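Local coordinates for putative fimbrium tip subunit Fim1C (PDB 4EPS), which is probably a component of the tip of fimbriae, the cell-surface filaments that mediate adhesion and biofilm formation, at residues M190-E202 with R222-N235. Numbering follows the deposited sequence. Where two conformers were deposited one is given.
Sequences MSVDVAFYLDNVE and RKPSSENQIIGHYN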
loop_
_atom_site.group_PDB
_atom_site.type_symbol
_atom_site.label_atom_id
_atom_site.label_comp_id
_atom_site.label_asym_id
_atom_site.label_seq_id
_atom_site.Cartn_x
_atom_site.Cartn_y
_atom_site.Cartn_z
HETATM N N MSE A 190 -9.751 13.887 12.217
HETATM C CA MSE A 190 -11.078 14.097 12.829
HETATM C C MSE A 190 -11.677 15.404 12.376
HETATM O O MSE A 190 -10.950 16.339 12.041
HETATM C CB MSE A 190 -10.933 14.073 14.351
HETATM C CG MSE A 190 -10.612 12.682 14.872
HETATM SE SE MSE A 190 -10.148 12.701 16.707
HETATM C CE MSE A 190 -8.189 13.350 16.596
ATOM N N SER A 191 -13.006 15.476 12.381
ATOM C CA SER A 191 -13.757 16.633 11.903
ATOM C C SER A 191 -13.337 17.924 12.593
ATOM O O SER A 191 -13.081 17.936 13.800
ATOM C CB SER A 191 -15.263 16.417 12.101
ATOM O OG SER A 191 -15.713 15.361 11.265
ATOM N N VAL A 192 -13.327 19.010 11.814
ATOM C CA VAL A 192 -12.984 20.341 12.302
ATOM C C VAL A 192 -14.175 21.282 12.151
ATOM O O VAL A 192 -15.188 20.945 11.503
ATOM C CB VAL A 192 -11.693 20.922 11.628
ATOM C CG1 VAL A 192 -10.460 20.169 12.098
ATOM C CG2 VAL A 192 -11.796 20.914 10.104
ATOM N N ASP A 193 -14.038 22.473 12.762
ATOM C CA ASP A 193 -15.046 23.547 12.763
ATOM C C ASP A 193 -16.386 22.964 13.198
ATOM O O ASP A 193 -17.389 23.101 12.489
ATOM C CB ASP A 193 -15.137 24.194 11.368
ATOM C CG ASP A 193 -13.828 24.808 10.905
ATOM O OD1 ASP A 193 -13.176 25.492 11.721
ATOM O OD2 ASP A 193 -13.464 24.605 9.723
ATOM N N VAL A 194 -16.353 22.199 14.293
ATOM C CA VAL A 194 -17.542 21.489 14.794
ATOM C C VAL A 194 -18.373 22.402 15.688
ATOM O O VAL A 194 -17.869 22.936 16.674
ATOM C CB VAL A 194 -17.177 20.161 15.534
ATOM C CG1 VAL A 194 -18.430 19.484 16.117
ATOM C CG2 VAL A 194 -16.449 19.206 14.597
ATOM N N ALA A 195 -19.664 22.498 15.387
ATOM C CA ALA A 195 -20.590 23.249 16.226
ATOM C C ALA A 195 -21.925 22.578 16.169
ATOM O O ALA A 195 -22.358 22.145 15.096
ATOM C CB ALA A 195 -20.708 24.706 15.762
ATOM N N PHE A 196 -22.583 22.502 17.322
ATOM C CA PHE A 196 -23.940 21.968 17.409
ATOM C C PHE A 196 -24.908 23.062 17.849
ATOM O O PHE A 196 -24.561 23.887 18.700
ATOM C CB PHE A 196 -24.006 20.776 18.375
ATOM C CG PHE A 196 -23.194 19.582 17.947
ATOM C CD1 PHE A 196 -23.722 18.643 17.069
ATOM C CD2 PHE A 196 -21.904 19.388 18.439
ATOM C CE1 PHE A 196 -22.971 17.530 16.680
ATOM C CE2 PHE A 196 -21.156 18.264 18.059
ATOM C CZ PHE A 196 -21.688 17.359 17.169
ATOM N N TYR A 197 -26.143 23.017 17.312
ATOM C CA TYR A 197 -27.202 23.981 17.579
ATOM C C TYR A 197 -28.513 23.307 17.894
ATOM O O TYR A 197 -28.860 22.316 17.256
ATOM C CB TYR A 197 -27.427 24.892 16.355
ATOM C CG TYR A 197 -26.173 25.622 15.934
ATOM C CD1 TYR A 197 -25.844 26.857 16.488
ATOM C CD2 TYR A 197 -25.309 25.075 14.990
ATOM C CE1 TYR A 197 -24.666 27.518 16.134
ATOM C CE2 TYR A 197 -24.138 25.736 14.612
ATOM C CZ TYR A 197 -23.827 26.960 15.183
ATOM O OH TYR A 197 -22.682 27.616 14.810
ATOM N N LEU A 198 -29.289 23.911 18.800
ATOM C CA LEU A 198 -30.619 23.413 19.090
ATOM C C LEU A 198 -31.663 24.058 18.160
ATOM O O LEU A 198 -31.774 25.290 18.129
ATOM C CB LEU A 198 -30.992 23.692 20.563
ATOM C CG LEU A 198 -32.128 22.860 21.163
ATOM C CD1 LEU A 198 -31.727 21.410 21.294
ATOM C CD2 LEU A 198 -32.490 23.383 22.529
ATOM N N ASP A 199 -32.419 23.200 17.422
ATOM C CA ASP A 199 -33.535 23.494 16.510
ATOM C C ASP A 199 -33.175 24.339 15.275
ATOM O O ASP A 199 -33.670 24.022 14.194
ATOM C CB ASP A 199 -34.709 24.134 17.257
ATOM C CG ASP A 199 -35.367 23.180 18.237
ATOM O OD1 ASP A 199 -35.973 22.183 17.783
ATOM O OD2 ASP A 199 -35.288 23.436 19.455
ATOM N N ASN A 200 -32.376 25.411 15.412
ATOM C CA ASN A 200 -31.993 26.243 14.264
ATOM C C ASN A 200 -30.620 26.855 14.503
ATOM O O ASN A 200 -30.201 26.990 15.648
ATOM C CB ASN A 200 -33.049 27.331 13.968
ATOM C CG ASN A 200 -33.540 28.071 15.188
ATOM O OD1 ASN A 200 -32.875 28.981 15.691
ATOM N ND2 ASN A 200 -34.715 27.690 15.698
ATOM N N VAL A 201 -29.923 27.215 13.420
ATOM C CA VAL A 201 -28.568 27.753 13.488
ATOM C C VAL A 201 -28.623 29.264 13.753
ATOM O O VAL A 201 -29.158 30.028 12.950
ATOM C CB VAL A 201 -27.735 27.388 12.239
ATOM C CG1 VAL A 201 -26.302 27.902 12.360
ATOM C CG2 VAL A 201 -27.738 25.876 12.019
ATOM N N GLU A 202 -28.086 29.651 14.927
ATOM C CA GLU A 202 -27.968 30.991 15.525
ATOM C C GLU A 202 -26.875 30.956 16.578
ATOM O O GLU A 202 -26.654 29.894 17.158
ATOM C CB GLU A 202 -29.289 31.407 16.206
ATOM C CG GLU A 202 -30.382 31.942 15.299
ATOM C CD GLU A 202 -31.758 32.000 15.938
ATOM O OE1 GLU A 202 -31.845 32.106 17.184
ATOM O OE2 GLU A 202 -32.756 31.939 15.185
ATOM N N ARG A 222 -30.262 14.766 27.573
ATOM C CA ARG A 222 -31.517 15.399 27.142
ATOM C C ARG A 222 -32.663 14.904 28.001
ATOM O O ARG A 222 -32.598 13.803 28.552
ATOM C CB ARG A 222 -31.823 15.088 25.652
ATOM C CG ARG A 222 -30.732 15.558 24.628
ATOM C CD ARG A 222 -30.653 17.066 24.487
ATOM N NE ARG A 222 -31.900 17.652 23.978
ATOM C CZ ARG A 222 -32.283 18.910 24.173
ATOM N NH1 ARG A 222 -31.541 19.734 24.910
ATOM N NH2 ARG A 222 -33.426 19.349 23.655
ATOM N N LYS A 223 -33.700 15.722 28.153
ATOM C CA LYS A 223 -34.866 15.288 28.925
ATOM C C LYS A 223 -35.589 14.173 28.178
ATOM O O LYS A 223 -35.711 14.243 26.953
ATOM C CB LYS A 223 -35.812 16.453 29.191
ATOM C CG LYS A 223 -35.356 17.350 30.329
ATOM C CD LYS A 223 -36.285 18.541 30.464
ATOM C CE LYS A 223 -35.916 19.408 31.637
ATOM N NZ LYS A 223 -36.719 20.662 31.681
ATOM N N PRO A 224 -36.037 13.111 28.868
ATOM C CA PRO A 224 -36.797 12.057 28.162
ATOM C C PRO A 224 -38.030 12.642 27.467
ATOM O O PRO A 224 -38.617 13.618 27.956
ATOM C CB PRO A 224 -37.203 11.103 29.293
ATOM C CG PRO A 224 -36.163 11.338 30.353
ATOM C CD PRO A 224 -35.935 12.818 30.315
ATOM N N SER A 225 -38.367 12.092 26.286
ATOM C CA SER A 225 -39.518 12.521 25.460
ATOM C C SER A 225 -39.322 13.911 24.815
ATOM O O SER A 225 -40.252 14.390 24.173
ATOM C CB SER A 225 -40.829 12.490 26.254
ATOM O OG SER A 225 -41.115 11.161 26.658
ATOM N N SER A 226 -38.108 14.529 24.896
ATOM C CA SER A 226 -37.866 15.809 24.209
ATOM C C SER A 226 -37.806 15.509 22.713
ATOM O O SER A 226 -37.580 14.350 22.334
ATOM C CB SER A 226 -36.599 16.496 24.716
ATOM O OG SER A 226 -35.503 15.602 24.669
ATOM N N GLU A 227 -38.067 16.501 21.864
ATOM C CA GLU A 227 -38.210 16.230 20.427
ATOM C C GLU A 227 -37.436 17.157 19.488
ATOM O O GLU A 227 -37.676 17.129 18.276
ATOM C CB GLU A 227 -39.708 16.338 20.059
ATOM C CG GLU A 227 -40.567 15.197 20.597
ATOM C CD GLU A 227 -42.043 15.295 20.248
ATOM O OE1 GLU A 227 -42.500 16.395 19.855
ATOM O OE2 GLU A 227 -42.748 14.270 20.388
ATOM N N ASN A 228 -36.494 17.934 20.015
ATOM C CA ASN A 228 -35.759 18.909 19.232
ATOM C C ASN A 228 -34.872 18.304 18.159
ATOM O O ASN A 228 -34.318 17.228 18.328
ATOM C CB ASN A 228 -34.866 19.755 20.158
ATOM C CG ASN A 228 -35.629 20.328 21.320
ATOM O OD1 ASN A 228 -35.980 19.612 22.242
ATOM N ND2 ASN A 228 -35.983 21.599 21.253
ATOM N N GLN A 229 -34.705 19.041 17.070
ATOM C CA GLN A 229 -33.697 18.709 16.094
ATOM C C GLN A 229 -32.414 19.316 16.615
ATOM O O GLN A 229 -32.451 20.406 17.210
ATOM C CB GLN A 229 -34.042 19.301 14.711
ATOM C CG GLN A 229 -35.213 18.607 14.024
ATOM C CD GLN A 229 -35.417 19.130 12.623
ATOM O OE1 GLN A 229 -35.095 20.276 12.304
ATOM N NE2 GLN A 229 -35.968 18.300 11.755
ATOM N N ILE A 230 -31.308 18.608 16.456
ATOM C CA ILE A 230 -29.993 19.124 16.751
ATOM C C ILE A 230 -29.303 19.246 15.394
ATOM O O ILE A 230 -29.221 18.256 14.656
ATOM C CB ILE A 230 -29.192 18.267 17.768
ATOM C CG1 ILE A 230 -29.881 18.295 19.162
ATOM C CG2 ILE A 230 -27.721 18.751 17.845
ATOM C CD1 ILE A 230 -29.364 17.177 20.147
ATOM N N ILE A 231 -28.835 20.449 15.066
ATOM C CA ILE A 231 -28.141 20.684 13.801
ATOM C C ILE A 231 -26.663 20.651 14.083
ATOM O O ILE A 231 -26.182 21.370 14.958
ATOM C CB ILE A 231 -28.575 22.018 13.104
ATOM C CG1 ILE A 231 -30.128 22.226 13.070
ATOM C CG2 ILE A 231 -27.930 22.165 11.681
ATOM C CD1 ILE A 231 -30.979 21.112 12.493
ATOM N N GLY A 232 -25.946 19.804 13.359
ATOM C CA GLY A 232 -24.503 19.729 13.518
ATOM C C GLY A 232 -23.822 20.294 12.286
ATOM O O GLY A 232 -24.220 19.980 11.159
ATOM N N HIS A 233 -22.855 21.174 12.510
ATOM C CA HIS A 233 -21.971 21.739 11.501
ATOM C C HIS A 233 -20.576 21.144 11.723
ATOM O O HIS A 233 -20.099 21.099 12.849
ATOM C CB HIS A 233 -21.955 23.285 11.575
ATOM C CG HIS A 233 -23.164 23.932 10.960
ATOM N ND1 HIS A 233 -23.215 25.300 10.735
ATOM C CD2 HIS A 233 -24.317 23.377 10.509
ATOM C CE1 HIS A 233 -24.377 25.524 10.140
ATOM N NE2 HIS A 233 -25.078 24.401 9.991
ATOM N N TYR A 234 -19.957 20.631 10.663
ATOM C CA TYR A 234 -18.597 20.053 10.722
ATOM C C TYR A 234 -18.046 20.068 9.321
ATOM O O TYR A 234 -18.804 19.858 8.376
ATOM C CB TYR A 234 -18.611 18.601 11.300
ATOM C CG TYR A 234 -19.199 17.589 10.339
ATOM C CD1 TYR A 234 -20.578 17.429 10.220
ATOM C CD2 TYR A 234 -18.379 16.828 9.513
ATOM C CE1 TYR A 234 -21.126 16.563 9.274
ATOM C CE2 TYR A 234 -18.917 15.962 8.561
ATOM C CZ TYR A 234 -20.288 15.804 8.475
ATOM O OH TYR A 234 -20.812 14.953 7.537
ATOM N N ASN A 235 -16.733 20.314 9.217
ATOM C CA ASN A 235 -15.999 20.458 7.959
ATOM C C ASN A 235 -16.715 21.551 7.172
ATOM O O ASN A 235 -16.833 22.660 7.695
ATOM C CB ASN A 235 -15.879 19.105 7.214
ATOM C CG ASN A 235 -15.047 18.097 7.972
ATOM O OD1 ASN A 235 -14.299 18.444 8.890
ATOM N ND2 ASN A 235 -15.171 16.820 7.616
HETATM O O HOH W 1 -18.251 23.490 9.673
HETATM O O HOH W 2 -21.448 26.553 12.350
HETATM O O HOH W 3 -36.356 22.189 14.097
#
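With CG of Tyr197 (chi1 -57°) and CG of His233 (chi1 -78°) each lying anti to its own carbonyl carbon, the two rings meet on the face of the strand pair that also carries Ile231. The edge of Tyr197 points at the face of His233 in a T-shaped stack, centroids 5.5 Å apart and planes at 68°. One water touches both rims, in the ring plane at Tyr197 OH and 2.7 Å from His233 ND1, while Val201 puts CG1 over the centre of the tyrosine ring and CG2 3.7 Å from Ile231 CG2.

Strands 195-198 and 229-234 run antiparallel and pair in register. Ala195 with His233 and Tyr197 with Ile231 are hydrogen-bonded pairs, each bonded in both directions; Phe196 with Gly232 and Leu198 with Ile230 are non-hydrogen-bonded. Phe196 CD1 lies 3.8 Å from Gly232 CA, where a side chain would be tight against the ring.

At one end Asn228 ND2 donates to the syn lone pair of Asp199 OD2 at 2.7 Å, nearly in its own amide plane, although the amide and carboxylate planes are well turned from each other. Leu198 CD1 packs 3.7 Å from Asn228 CB and over one face of the Arg222 guanidinium. A leucine in place of Asn228 would probably leave Asp199 OD2 without this donor and its carboxylate freer to turn. At the other end Asn235 OD1 accepts from Val192 N at 3.1 Å, and Asn235 N returns a bond to Val192 O.

Within the fimbrillin-like region of this transthyretin-clan family, strand 206-212 pairs with 195-198 and strand 237-242 with 229-234, making both central strands; Tyr218 of strand 217-222 meets Phe196 edge-to-face, and strand 148-174 touches Val194 and Tyr234.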